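Local coordinates for 401aa long hypothetical glucose-1-phosphate thymidylyltransferase (Sulfolobus tokodaii, PDB 2GGO), which takes part in the synthesis of UDP-N-acetylglucosamine and UDP-N-acetylgalactosamine as a bifunctional enzyme with a nucleotidyltransferase section and a hexapeptide-repeat section, at residues 19-24 with 299-304; 105-110 with 198-203; 161-166 with 189-194; 207-212 with 216-221; 310-315 with 321-326. All blocks are in the same frame, centred on the assembly; numbering follows the deposited sequence.

Contacts 2, 3 and 4 lie within the nucleotidyltransferase range, contact 5 in the parallel beta-helix of hexapeptide repeats, and contact 1 joins the two parts. Along the chain contact 1 spans contacts 2, 3 and 4, with 3 inside 2 and 4 after it; contact 5 follows. Contacts 2 and 3, centres about 17 Å apart, both reach the seven-stranded mixed sheet. Contact 4 touches contact 1 (Asn219 on Val299) and contact 5 (Ile216 on Asp314), which sets helix 212-225 against the beta-helix. Contacts 1 and 5 meet through probable hydrogen bonds, Ser304 to Val321 and Val299 to Ser315. The interdomain interface thus rests on contact 1 and helix 212-225; contacts 3 and 5 lie about 49 Å apart between centres.

Contact 1: residues 19-24 with 299-304; sequences HTRPKA and VIMEGS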
# COMPACT_ATOMS: atom_id res chain seq x y z
N HIS A 19 -9.67 5.70 5.30
CA HIS A 19 -10.58 6.46 6.09
C HIS A 19 -10.00 6.82 7.43
O HIS A 19 -10.43 7.80 8.04
CB HIS A 19 -11.85 5.64 6.32
CG HIS A 19 -12.73 5.55 5.14
ND1 HIS A 19 -13.79 4.67 5.08
CD2 HIS A 19 -12.77 6.25 3.98
CE1 HIS A 19 -14.45 4.85 3.95
NE2 HIS A 19 -13.83 5.78 3.25
N THR A 20 -9.05 6.03 7.93
CA THR A 20 -8.53 6.28 9.24
C THR A 20 -7.00 6.48 9.31
O THR A 20 -6.47 6.81 10.38
CB THR A 20 -8.88 5.15 10.18
OG1 THR A 20 -8.30 3.98 9.64
CG2 THR A 20 -10.43 4.98 10.30
N ARG A 21 -6.28 6.27 8.22
CA ARG A 21 -4.81 6.42 8.22
C ARG A 21 -4.40 6.90 6.82
O ARG A 21 -5.12 6.64 5.86
CB ARG A 21 -4.12 5.11 8.63
CG ARG A 21 -3.85 4.14 7.50
CD ARG A 21 -2.97 2.99 7.97
NE ARG A 21 -3.74 2.08 8.83
CZ ARG A 21 -3.22 1.26 9.73
NH1 ARG A 21 -1.92 1.16 9.91
NH2 ARG A 21 -4.03 0.50 10.46
N PRO A 22 -3.31 7.71 6.69
CA PRO A 22 -2.82 8.12 5.35
C PRO A 22 -2.22 6.93 4.66
O PRO A 22 -1.73 6.05 5.35
CB PRO A 22 -1.74 9.19 5.65
CG PRO A 22 -1.88 9.52 7.10
CD PRO A 22 -2.54 8.34 7.78
N LYS A 23 -2.27 6.84 3.34
CA LYS A 23 -1.69 5.61 2.73
C LYS A 23 -0.26 5.28 3.10
O LYS A 23 0.14 4.12 2.99
CB LYS A 23 -1.79 5.58 1.22
CG LYS A 23 -2.16 6.90 0.63
CD LYS A 23 -1.19 7.26 -0.51
CE LYS A 23 -1.34 8.76 -0.89
NZ LYS A 23 -1.17 8.99 -2.37
N ALA A 24 0.51 6.29 3.52
CA ALA A 24 1.93 6.09 3.85
C ALA A 24 2.04 5.15 5.02
O ALA A 24 3.08 4.54 5.24
CB ALA A 24 2.55 7.44 4.22
N VAL A 299 -4.88 -9.73 5.02
CA VAL A 299 -4.12 -8.86 5.85
C VAL A 299 -5.12 -8.34 6.84
O VAL A 299 -6.15 -7.75 6.47
CB VAL A 299 -3.54 -7.69 5.00
CG1 VAL A 299 -2.63 -6.83 5.86
CG2 VAL A 299 -2.76 -8.30 3.78
N ILE A 300 -4.84 -8.58 8.09
CA ILE A 300 -5.76 -8.16 9.16
C ILE A 300 -4.89 -7.29 10.08
O ILE A 300 -3.93 -7.74 10.66
CB ILE A 300 -6.36 -9.40 9.88
CG1 ILE A 300 -7.20 -10.28 8.91
CG2 ILE A 300 -7.25 -9.02 11.02
CD1 ILE A 300 -7.57 -11.69 9.51
N MET A 301 -5.24 -6.01 10.13
CA MET A 301 -4.44 -5.00 10.80
C MET A 301 -4.62 -4.97 12.31
O MET A 301 -5.31 -5.82 12.92
CB MET A 301 -4.67 -3.64 10.12
CG MET A 301 -4.28 -3.62 8.62
SD MET A 301 -4.67 -2.14 7.68
CE MET A 301 -4.18 -2.74 6.06
N GLU A 302 -4.00 -3.97 12.92
CA GLU A 302 -3.69 -3.93 14.36
C GLU A 302 -4.90 -4.12 15.27
O GLU A 302 -5.84 -3.34 15.18
CB GLU A 302 -3.09 -2.54 14.70
CG GLU A 302 -1.81 -2.18 13.95
CD GLU A 302 -2.02 -1.43 12.63
OE1 GLU A 302 -3.13 -1.44 12.08
OE2 GLU A 302 -1.05 -0.82 12.11
N GLY A 303 -4.81 -5.05 16.21
CA GLY A 303 -5.84 -5.23 17.22
C GLY A 303 -7.21 -5.66 16.70
O GLY A 303 -8.18 -5.63 17.44
N SER A 304 -7.30 -6.07 15.45
CA SER A 304 -8.58 -6.57 14.89
C SER A 304 -8.89 -7.96 15.35
O SER A 304 -8.01 -8.74 15.57
CB SER A 304 -8.58 -6.52 13.40
OG SER A 304 -8.75 -5.15 13.03
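With chi1 at 87°, Arg21 holds its CG between its own backbone N and carbonyl carbon, and a second bend, about CG-CD, brings the guanidinium end-on to the carboxylate of Glu302. The glutamate comes from the opposite direction: its CG lies beside the backbone N, and the chain bends at chi2 to present both oxygens. The result is a two-pronged salt bridge. NH2 of Arg21 reaches OE1 of Glu302 at 2.7 Å, and NH1 of Arg21 reaches OE2 of Glu302 at 3.1 Å, the latter almost straight at 172°. The two flat groups are nearly coplanar, 17° apart. OE2 receives NH1 on its syn lone pair, whereas OE1 is met on the syn side but somewhat out of the carboxylate plane.

Arg21 belongs to the long loop after strand 2-6 of the nucleotidyltransferase domain, and Glu302 to a type II beta turn, Met301 to Ser304, that follows strand 298-300 of the hexapeptide-repeat beta-helix. The salt bridge is therefore an interdomain link. The turn is closed by Ser304 N on Met301 O at 3.2 Å, with Gly303 at positive phi.

Met301 packs over one face of the guanidinium, its extended chain carrying SD to 3.9 Å from NH2 of Arg21. Further acceptors hold the arginine head in place. Glu319 forms a second salt bridge to NH2 and also takes a hydrogen bond from Thr20, while the carbonyl of Phe25 accepts from NH1.

Contact 2: residues 105-110 with 198-203; sequences EKEICN and KVIEYE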
# COMPACT_ATOMS: atom_id res chain seq x y z
N GLU A 105 17.13 -0.67 -2.12
CA GLU A 105 17.59 0.71 -2.23
C GLU A 105 18.82 0.87 -3.15
O GLU A 105 19.28 1.99 -3.39
CB GLU A 105 17.88 1.28 -0.83
CG GLU A 105 19.18 0.87 -0.19
CD GLU A 105 19.25 -0.60 0.15
OE1 GLU A 105 18.25 -1.33 -0.05
OE2 GLU A 105 20.32 -1.03 0.64
N LYS A 106 19.34 -0.25 -3.65
CA LYS A 106 20.54 -0.27 -4.48
C LYS A 106 20.48 0.71 -5.62
O LYS A 106 21.49 1.22 -6.06
CB LYS A 106 20.81 -1.68 -5.01
CG LYS A 106 20.89 -2.73 -3.91
CD LYS A 106 21.58 -4.00 -4.39
CE LYS A 106 21.45 -5.12 -3.35
NZ LYS A 106 21.88 -6.46 -3.87
N GLU A 107 19.28 1.02 -6.09
CA GLU A 107 19.15 1.95 -7.19
C GLU A 107 19.21 3.38 -6.71
O GLU A 107 19.68 4.25 -7.42
CB GLU A 107 17.81 1.72 -7.89
CG GLU A 107 17.44 0.27 -8.04
CD GLU A 107 18.21 -0.41 -9.16
OE1 GLU A 107 19.01 0.29 -9.85
OE2 GLU A 107 18.00 -1.65 -9.33
N ILE A 108 18.72 3.61 -5.49
CA ILE A 108 18.74 4.94 -4.92
C ILE A 108 20.17 5.31 -4.56
O ILE A 108 20.63 6.37 -4.93
CB ILE A 108 17.83 5.04 -3.69
CG1 ILE A 108 16.36 5.00 -4.13
CG2 ILE A 108 18.10 6.33 -2.93
CD1 ILE A 108 15.43 4.74 -3.00
N CYS A 109 20.87 4.43 -3.88
CA CYS A 109 22.25 4.69 -3.53
C CYS A 109 23.07 5.05 -4.79
O CYS A 109 24.06 5.79 -4.75
CB CYS A 109 22.85 3.47 -2.85
SG CYS A 109 22.07 2.93 -1.31
N ASN A 110 22.63 4.53 -5.90
CA ASN A 110 23.35 4.64 -7.11
C ASN A 110 23.05 6.00 -7.77
O ASN A 110 23.97 6.76 -8.15
CB ASN A 110 22.90 3.46 -7.94
CG ASN A 110 23.67 3.28 -9.19
OD1 ASN A 110 24.12 2.17 -9.50
ND2 ASN A 110 23.82 4.37 -9.96
N LYS A 198 19.30 11.06 -17.19
CA LYS A 198 19.63 9.62 -17.21
C LYS A 198 18.42 8.76 -16.88
O LYS A 198 17.44 9.22 -16.31
CB LYS A 198 20.72 9.30 -16.19
CG LYS A 198 22.15 9.47 -16.66
CD LYS A 198 23.15 8.71 -15.75
CE LYS A 198 23.05 7.17 -15.90
NZ LYS A 198 24.11 6.43 -15.13
N VAL A 199 18.48 7.50 -17.26
CA VAL A 199 17.43 6.57 -16.89
C VAL A 199 18.14 5.31 -16.42
O VAL A 199 18.83 4.63 -17.21
CB VAL A 199 16.42 6.29 -18.07
CG1 VAL A 199 15.70 4.97 -17.89
CG2 VAL A 199 15.39 7.41 -18.18
N ILE A 200 18.00 5.03 -15.12
CA ILE A 200 18.45 3.76 -14.52
C ILE A 200 17.26 2.80 -14.51
O ILE A 200 16.13 3.19 -14.20
CB ILE A 200 18.96 3.91 -13.05
CG1 ILE A 200 19.54 5.31 -12.78
CG2 ILE A 200 19.92 2.76 -12.67
CD1 ILE A 200 20.76 5.67 -13.58
N GLU A 201 17.52 1.55 -14.88
CA GLU A 201 16.48 0.56 -14.91
C GLU A 201 16.48 -0.14 -13.56
O GLU A 201 17.51 -0.69 -13.14
CB GLU A 201 16.71 -0.44 -16.05
CG GLU A 201 15.45 -1.21 -16.49
CD GLU A 201 15.76 -2.58 -17.10
OE1 GLU A 201 16.83 -2.74 -17.76
OE2 GLU A 201 14.94 -3.51 -16.90
N TYR A 202 15.32 -0.07 -12.89
CA TYR A 202 15.12 -0.76 -11.61
C TYR A 202 15.13 -2.27 -11.80
O TYR A 202 14.45 -2.79 -12.69
CB TYR A 202 13.81 -0.32 -10.97
CG TYR A 202 13.65 -0.88 -9.58
CD1 TYR A 202 14.45 -0.42 -8.53
CD2 TYR A 202 12.76 -1.91 -9.32
CE1 TYR A 202 14.34 -0.96 -7.26
CE2 TYR A 202 12.64 -2.44 -8.04
CZ TYR A 202 13.43 -1.96 -7.02
OH TYR A 202 13.33 -2.47 -5.76
N GLU A 203 15.87 -3.00 -10.96
CA GLU A 203 15.91 -4.45 -11.18
C GLU A 203 15.04 -5.41 -10.31
O GLU A 203 14.33 -6.26 -10.88
CB GLU A 203 17.33 -4.96 -11.49
CG GLU A 203 17.72 -4.53 -12.95
CD GLU A 203 18.57 -5.55 -13.71
OE1 GLU A 203 18.07 -6.11 -14.72
OE2 GLU A 203 19.74 -5.78 -13.30
O HOH W 1 24.05 5.32 -12.96
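Ile200, on the edge strand 197-201 of the mixed sheet, is the first residue of its segment to meet Glu107 of helix 106-111: its CG2 lies 3.9 Å from OE1 of Glu107, the two side chains running antiparallel alongside one another. At Glu201 the backbone carbonyl O stands 3.7 Å from that same OE1 of Glu107, two acceptors facing each other without a hydrogen bond; its own carboxylate goes elsewhere, to Lys123.

Tyr202 comes next. Its side chain runs at about a right angle to that of Glu107, and the ring plane is turned 59° from the carboxylate. The phenol end is held outside the contact by hydrogen bonds to Tyr205, Asn104 and Ser103, which fix where the ring sits beside the helix.

Glu203 supplies the one direct hydrogen bond, from its backbone N to OE2 of Glu107, 3.0 Å long with an N-H...O angle of 156°. Glu107 bends at chi2 to offer this oxygen, and the donor arrives from above the carboxylate plane.

The helix start is thus tied to the chain just beyond the edge strand. The backbone N-H probably stabilises the Glu107 carboxylate, whereas the Glu203 carboxylate, with its OE2 6.0 Å from OE2 of Glu107, may oppose it mildly.

Contact 3: residues 161-166 with 189-194; sequences YKLNSD and NLMAKD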
# COMPACT_ATOMS: atom_id res chain seq x y z
N TYR A 161 13.03 9.88 -8.32
CA TYR A 161 13.73 10.93 -9.05
C TYR A 161 14.93 11.43 -8.28
O TYR A 161 14.89 11.50 -7.06
CB TYR A 161 12.81 12.13 -9.24
CG TYR A 161 11.53 11.84 -9.96
CD1 TYR A 161 10.39 12.57 -9.67
CD2 TYR A 161 11.44 10.83 -10.92
CE1 TYR A 161 9.18 12.32 -10.35
CE2 TYR A 161 10.24 10.56 -11.60
CZ TYR A 161 9.11 11.32 -11.32
OH TYR A 161 7.91 11.08 -11.99
N LYS A 162 15.98 11.79 -9.00
CA LYS A 162 17.08 12.58 -8.43
C LYS A 162 17.19 13.82 -9.33
O LYS A 162 17.68 13.74 -10.47
CB LYS A 162 18.39 11.77 -8.43
CG LYS A 162 19.44 12.18 -7.44
CD LYS A 162 20.13 13.49 -7.79
CE LYS A 162 20.96 13.41 -9.07
NZ LYS A 162 21.75 14.64 -9.44
N LEU A 163 16.71 14.94 -8.82
CA LEU A 163 16.53 16.14 -9.62
C LEU A 163 17.33 17.28 -9.02
O LEU A 163 17.43 17.40 -7.79
CB LEU A 163 15.04 16.53 -9.73
CG LEU A 163 14.03 15.51 -10.28
CD1 LEU A 163 12.64 16.02 -10.10
CD2 LEU A 163 14.27 15.14 -11.73
N ASN A 164 17.92 18.07 -9.92
CA ASN A 164 18.62 19.29 -9.53
C ASN A 164 17.70 20.52 -9.58
O ASN A 164 16.65 20.48 -10.22
CB ASN A 164 19.86 19.47 -10.40
CG ASN A 164 20.60 18.18 -10.62
OD1 ASN A 164 20.96 17.48 -9.67
ND2 ASN A 164 20.81 17.84 -11.88
N SER A 165 18.09 21.58 -8.88
CA SER A 165 17.27 22.78 -8.78
C SER A 165 16.76 23.37 -10.13
O SER A 165 15.89 24.24 -10.13
CB SER A 165 18.01 23.84 -7.95
OG SER A 165 19.40 23.81 -8.23
N ASP A 166 17.29 22.90 -11.26
CA ASP A 166 16.77 23.25 -12.59
C ASP A 166 15.33 22.83 -12.79
O ASP A 166 14.68 23.30 -13.72
CB ASP A 166 17.55 22.55 -13.70
CG ASP A 166 19.02 22.57 -13.47
OD1 ASP A 166 19.50 23.54 -12.85
OD2 ASP A 166 19.69 21.59 -13.91
N ASN A 189 9.67 16.71 -18.77
CA ASN A 189 9.64 16.49 -20.21
C ASN A 189 10.23 17.61 -21.06
O ASN A 189 10.89 17.34 -22.07
CB ASN A 189 8.25 16.08 -20.68
CG ASN A 189 8.14 14.59 -20.91
OD1 ASN A 189 7.06 14.02 -20.80
ND2 ASN A 189 9.26 13.96 -21.22
N LEU A 190 10.03 18.86 -20.63
CA LEU A 190 10.71 20.01 -21.21
C LEU A 190 12.21 20.00 -20.88
O LEU A 190 13.04 20.26 -21.75
CB LEU A 190 10.12 21.35 -20.73
CG LEU A 190 8.70 21.56 -20.18
CD1 LEU A 190 8.64 22.99 -19.66
CD2 LEU A 190 7.57 21.26 -21.19
N MET A 191 12.53 19.71 -19.62
CA MET A 191 13.91 19.64 -19.15
C MET A 191 14.71 18.59 -19.91
O MET A 191 15.87 18.81 -20.24
CB MET A 191 13.96 19.38 -17.64
CG MET A 191 15.35 19.55 -17.01
SD MET A 191 15.49 19.07 -15.27
CE MET A 191 15.44 17.29 -15.40
N ALA A 192 14.07 17.46 -20.21
CA ALA A 192 14.71 16.36 -20.96
C ALA A 192 15.13 16.77 -22.38
O ALA A 192 15.96 16.09 -23.01
CB ALA A 192 13.79 15.12 -20.99
N LYS A 193 14.56 17.87 -22.88
CA LYS A 193 14.93 18.41 -24.18
C LYS A 193 16.24 19.20 -24.12
O LYS A 193 17.13 19.02 -24.97
CB LYS A 193 13.80 19.25 -24.77
CG LYS A 193 12.53 18.44 -25.03
CD LYS A 193 12.83 17.21 -25.90
CE LYS A 193 11.96 16.00 -25.54
NZ LYS A 193 12.52 14.74 -26.14
N ASP A 194 16.37 20.04 -23.09
CA ASP A 194 17.59 20.83 -22.86
C ASP A 194 18.62 19.98 -22.11
O ASP A 194 19.77 19.82 -22.55
CB ASP A 194 17.27 22.09 -22.05
CG ASP A 194 15.88 22.68 -22.37
OD1 ASP A 194 15.10 22.05 -23.13
OD2 ASP A 194 15.57 23.77 -21.84
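Met191 meets the other segment with the end of its side chain: its CE methyl lies 4.4 Å from CD2 of Leu163, and its SD lies 4.3 Å from CB of Asp166. The thioether reaches this far because CG stands opposite the backbone N (chi1 -169°) and the chain runs on extended before a final bend about CG-SD points the methyl at the leucine. From Leu163 a single branch, CD2, does the touching.

Around this first shell, Ile167 and Tyr170 of helix 166-173 press on Met191, and Asn117 of strand 117-123 touches Met191, Leu163 and Asp166. Asn117 also accepts a hydrogen bond through OD1 from the backbone N of Asn164, which fixes the end of strand 155-164 against its sheet neighbour. One layer further out, NZ of Lys162 donates to OD1 of Asn164 at 3.0 Å, in the carbonyl plane on a lone pair. The same ammonium forms a salt bridge with Glu92 and hydrogen bonds to the carbonyls of Leu114 and Glu116.

Helix 184-194 rests on the end of an interior strand of the mixed sheet, where Tyr161 also touches Leu184, Thr185 and Ile188. The Leu163 side chain is about 8 Å from that of Tyr97, which probably binds N-acetylglucosamine 1-phosphate.

No polar bond crosses between the segments; the helix has polar ties elsewhere, at Lys193 and Asp194. The contact is apolar and loose, consistent with weak, undirected packing.

Contact 4: residues 207-212 with 216-221; sequences MDIGKP and IDVNKW
In the connection from strand 206-208 into helix 212-225, the chain doubles back and lays Met207 and Ile209 against Val218 on the helix. CG1 of Val218 takes the closest approach, 3.4 Å from CG of Met207, tighter than usual van der Waals contact; CB of Met207 is also near this methyl, at 3.6 Å. The other valine branch, CG2, meets CD1 of Ile209 at 4.0 Å, with the two side chains at about a right angle. CG1 of Val218 also touches CG1 of Ile209, at 4.0 Å.

Met207 starts with CG trans to N (chi1 177°) and then bends at both chi2 and chi3, which swings CE to within 3.8 Å of CB of Asp217. The methyl comes across the aspartate side chain.

The change of direction starts at an inverse gamma turn centred on Ile209, where N of Gly210 makes a weak hydrogen bond to O of Asp208 at 2.9 Å. The strand itself pairs antiparallel with strand 100-102, whose Phe101 also touches Val218.

On its beta-helix side, helix 212-225 carries Lys220, which forms a salt bridge with Glu297 and a cation-pi contact with Tyr280. Regular helical bonding holds that residue, Lys220 N to Ile216 O at 2.9 Å. Near the turn, the side chain of Pro212 is about 6 Å from that of Arg13, which probably binds the nucleoside triphosphate, and Gly210 O receives a weak hydrogen bond from NH1 of Arg13.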
# COMPACT_ATOMS: atom_id res chain seq x y z
N MET A 207 6.07 -1.98 -6.70
CA MET A 207 4.62 -2.04 -6.75
C MET A 207 4.15 -0.66 -6.35
O MET A 207 4.54 -0.16 -5.33
CB MET A 207 4.14 -3.08 -5.72
CG MET A 207 2.58 -3.24 -5.55
SD MET A 207 1.76 -3.77 -7.06
CE MET A 207 2.23 -5.52 -7.09
N ASP A 208 3.32 0.02 -7.14
CA ASP A 208 2.64 1.14 -6.51
C ASP A 208 1.39 0.61 -5.81
O ASP A 208 0.65 -0.22 -6.35
CB ASP A 208 2.32 2.30 -7.45
CG ASP A 208 1.21 2.00 -8.37
OD1 ASP A 208 1.13 0.80 -8.75
OD2 ASP A 208 0.45 2.93 -8.72
N ILE A 209 1.19 1.03 -4.58
CA ILE A 209 0.07 0.51 -3.84
C ILE A 209 -1.05 1.45 -4.21
O ILE A 209 -1.33 2.39 -3.51
CB ILE A 209 0.40 0.47 -2.38
CG1 ILE A 209 1.54 -0.51 -2.14
CG2 ILE A 209 -0.82 0.02 -1.57
CD1 ILE A 209 2.11 -0.33 -0.77
N GLY A 210 -1.67 1.19 -5.35
CA GLY A 210 -2.67 2.09 -5.90
C GLY A 210 -4.09 1.55 -5.91
O GLY A 210 -5.01 2.23 -6.35
N LYS A 211 -4.28 0.33 -5.45
CA LYS A 211 -5.63 -0.24 -5.36
C LYS A 211 -5.66 -1.21 -4.19
O LYS A 211 -4.61 -1.74 -3.79
CB LYS A 211 -6.05 -0.81 -6.72
CG LYS A 211 -6.30 0.32 -7.77
CD LYS A 211 -6.74 -0.17 -9.12
CE LYS A 211 -5.59 -0.83 -9.88
NZ LYS A 211 -5.25 -0.10 -11.14
N PRO A 212 -6.85 -1.38 -3.53
CA PRO A 212 -6.81 -2.02 -2.20
C PRO A 212 -6.26 -3.43 -2.23
O PRO A 212 -5.53 -3.83 -1.32
CB PRO A 212 -8.27 -1.97 -1.70
CG PRO A 212 -8.92 -0.96 -2.55
CD PRO A 212 -8.22 -1.00 -3.90
N ILE A 216 -2.64 -6.67 -0.42
CA ILE A 216 -2.39 -8.12 -0.42
C ILE A 216 -1.12 -8.44 -1.23
O ILE A 216 -0.22 -9.06 -0.74
CB ILE A 216 -3.62 -8.96 -0.89
CG1 ILE A 216 -4.87 -8.59 -0.05
CG2 ILE A 216 -3.31 -10.40 -0.55
CD1 ILE A 216 -6.29 -8.96 -0.66
N ASP A 217 -1.07 -8.02 -2.47
CA ASP A 217 0.14 -8.09 -3.28
C ASP A 217 1.42 -7.82 -2.44
O ASP A 217 2.22 -8.75 -2.21
CB ASP A 217 0.02 -7.10 -4.44
CG ASP A 217 -1.12 -7.43 -5.36
OD1 ASP A 217 -1.64 -8.55 -5.23
OD2 ASP A 217 -1.53 -6.60 -6.21
N VAL A 218 1.63 -6.60 -1.94
CA VAL A 218 2.96 -6.37 -1.27
C VAL A 218 3.20 -7.17 0.01
O VAL A 218 4.35 -7.51 0.39
CB VAL A 218 3.30 -4.86 -1.04
CG1 VAL A 218 3.28 -4.14 -2.35
CG2 VAL A 218 2.26 -4.25 -0.15
N ASN A 219 2.13 -7.47 0.72
CA ASN A 219 2.31 -8.15 2.00
C ASN A 219 2.65 -9.57 1.69
O ASN A 219 3.43 -10.18 2.41
CB ASN A 219 0.99 -8.08 2.80
CG ASN A 219 0.99 -7.03 3.83
OD1 ASN A 219 1.51 -7.23 4.92
ND2 ASN A 219 0.39 -5.90 3.54
N LYS A 220 2.11 -10.09 0.57
CA LYS A 220 2.49 -11.45 0.15
C LYS A 220 3.95 -11.48 -0.23
O LYS A 220 4.74 -12.26 0.31
CB LYS A 220 1.64 -11.91 -1.01
CG LYS A 220 0.24 -12.40 -0.63
CD LYS A 220 -0.47 -12.81 -1.87
CE LYS A 220 0.03 -14.20 -2.32
NZ LYS A 220 -0.78 -14.49 -3.50
N TRP A 221 4.35 -10.57 -1.12
CA TRP A 221 5.78 -10.44 -1.43
C TRP A 221 6.69 -10.38 -0.18
O TRP A 221 7.64 -11.15 -0.03
CB TRP A 221 6.04 -9.24 -2.33
CG TRP A 221 7.43 -9.33 -2.87
CD1 TRP A 221 7.83 -9.99 -4.00
CD2 TRP A 221 8.63 -8.79 -2.28
NE1 TRP A 221 9.20 -9.88 -4.16
CE2 TRP A 221 9.71 -9.15 -3.11
CE3 TRP A 221 8.88 -8.02 -1.14
CZ2 TRP A 221 11.03 -8.75 -2.83
CZ3 TRP A 221 10.16 -7.65 -0.86
CH2 TRP A 221 11.23 -8.01 -1.70

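Contact 5: residues 310-315 with 321-326; sequences SYVGDS and VNFGAG
Val312 and Phe323 meet inside the parallel beta-helix of hexapeptide repeats, a fold that is left-handed in this family. Strand 311-313 and the short, weakly bonded strand about 322-323 belong to two different parallel sheets, with strand 316-317 between them in the chain.

The apolar part of the contact is a single pair. CG2 of Val312, the branch beside its backbone N, comes within 4.1 Å of CE2 of Phe323, at an oblique angle to the ring. Ile306 of strand 305-308 and Thr365 of strand 364-365 also touch the phenylalanine, packing it between strands that precede and follow it in the chain.

The polar part gathers around Ser310. Its OG sits at the edge of the Phe323 ring, near the ring plane and 4.3 Å from CD2 of Phe323. It also lies 4.0 Å from both O of Gly324 and N of Gly326, too far for a hydrogen bond; it is instead bonded to the carbonyl of Thr327. The backbones come closest here, CA of Gly326 5.3 Å from CA of Ser310.

One water bridges the segments, donating weakly to OG of Ser310 at 3.5 Å and more firmly to the carbonyl O of Phe323 at 3.2 Å.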
# COMPACT_ATOMS: atom_id res chain seq x y z
N SER A 310 -16.00 -18.05 11.76
CA SER A 310 -15.73 -17.13 10.69
C SER A 310 -14.72 -17.64 9.65
O SER A 310 -13.75 -18.42 9.96
CB SER A 310 -15.36 -15.78 11.31
OG SER A 310 -16.58 -15.03 11.55
N TYR A 311 -14.96 -17.29 8.38
CA TYR A 311 -14.01 -17.54 7.34
C TYR A 311 -13.62 -16.17 6.77
O TYR A 311 -14.50 -15.42 6.36
CB TYR A 311 -14.70 -18.39 6.21
CG TYR A 311 -13.76 -18.60 5.05
CD1 TYR A 311 -12.53 -19.15 5.24
CD2 TYR A 311 -14.04 -18.08 3.83
CE1 TYR A 311 -11.62 -19.23 4.18
CE2 TYR A 311 -13.23 -18.18 2.80
CZ TYR A 311 -12.02 -18.77 2.94
OH TYR A 311 -11.17 -18.83 1.85
N VAL A 312 -12.31 -15.85 6.69
CA VAL A 312 -11.82 -14.62 6.01
C VAL A 312 -10.89 -15.07 4.92
O VAL A 312 -9.85 -15.63 5.21
CB VAL A 312 -11.06 -13.66 7.00
CG1 VAL A 312 -10.62 -12.36 6.40
CG2 VAL A 312 -11.98 -13.32 8.19
N GLY A 313 -11.21 -14.84 3.66
CA GLY A 313 -10.37 -15.35 2.57
C GLY A 313 -10.14 -14.16 1.67
O GLY A 313 -11.00 -13.29 1.64
N ASP A 314 -8.90 -13.96 1.20
CA ASP A 314 -8.56 -12.91 0.23
C ASP A 314 -9.02 -11.52 0.55
O ASP A 314 -9.44 -10.76 -0.35
CB ASP A 314 -9.16 -13.27 -1.07
CG ASP A 314 -8.71 -14.66 -1.54
OD1 ASP A 314 -7.52 -14.70 -1.96
OD2 ASP A 314 -9.51 -15.67 -1.47
N SER A 315 -8.92 -11.14 1.78
CA SER A 315 -9.44 -9.85 2.20
C SER A 315 -8.43 -8.94 2.86
O SER A 315 -7.34 -9.39 3.23
CB SER A 315 -10.57 -10.10 3.18
OG SER A 315 -11.43 -11.15 2.63
N VAL A 321 -11.15 -3.84 14.07
CA VAL A 321 -12.39 -4.39 13.55
C VAL A 321 -12.78 -5.52 14.45
O VAL A 321 -11.90 -6.15 15.04
CB VAL A 321 -12.25 -4.83 12.07
CG1 VAL A 321 -13.69 -5.42 11.46
CG2 VAL A 321 -11.91 -3.58 11.21
N ASN A 322 -14.08 -5.72 14.67
CA ASN A 322 -14.52 -6.92 15.40
C ASN A 322 -15.50 -7.66 14.55
O ASN A 322 -16.40 -7.06 14.17
CB ASN A 322 -15.22 -6.61 16.76
CG ASN A 322 -14.28 -5.83 17.74
OD1 ASN A 322 -13.33 -6.37 18.29
ND2 ASN A 322 -14.52 -4.52 17.86
N PHE A 323 -15.32 -8.97 14.37
CA PHE A 323 -16.33 -9.75 13.69
C PHE A 323 -17.27 -10.32 14.64
O PHE A 323 -16.86 -11.10 15.49
CB PHE A 323 -15.76 -10.90 12.77
CG PHE A 323 -15.47 -10.38 11.39
CD1 PHE A 323 -15.48 -9.00 11.19
CD2 PHE A 323 -15.24 -11.19 10.30
CE1 PHE A 323 -15.26 -8.47 9.88
CE2 PHE A 323 -14.99 -10.69 9.04
CZ PHE A 323 -14.97 -9.31 8.86
N GLY A 324 -18.54 -10.02 14.48
CA GLY A 324 -19.47 -10.96 15.18
C GLY A 324 -19.43 -12.41 14.73
O GLY A 324 -19.23 -12.73 13.51
N ALA A 325 -19.71 -13.30 15.67
CA ALA A 325 -19.89 -14.76 15.44
C ALA A 325 -20.63 -14.95 14.22
O ALA A 325 -21.65 -14.22 13.93
CB ALA A 325 -20.55 -15.52 16.61
N GLY A 326 -20.04 -15.72 13.37
CA GLY A 326 -20.69 -16.11 12.11
C GLY A 326 -20.58 -15.18 10.96
O GLY A 326 -21.24 -15.44 10.03
O HOH W 2 -15.86 -14.04 14.78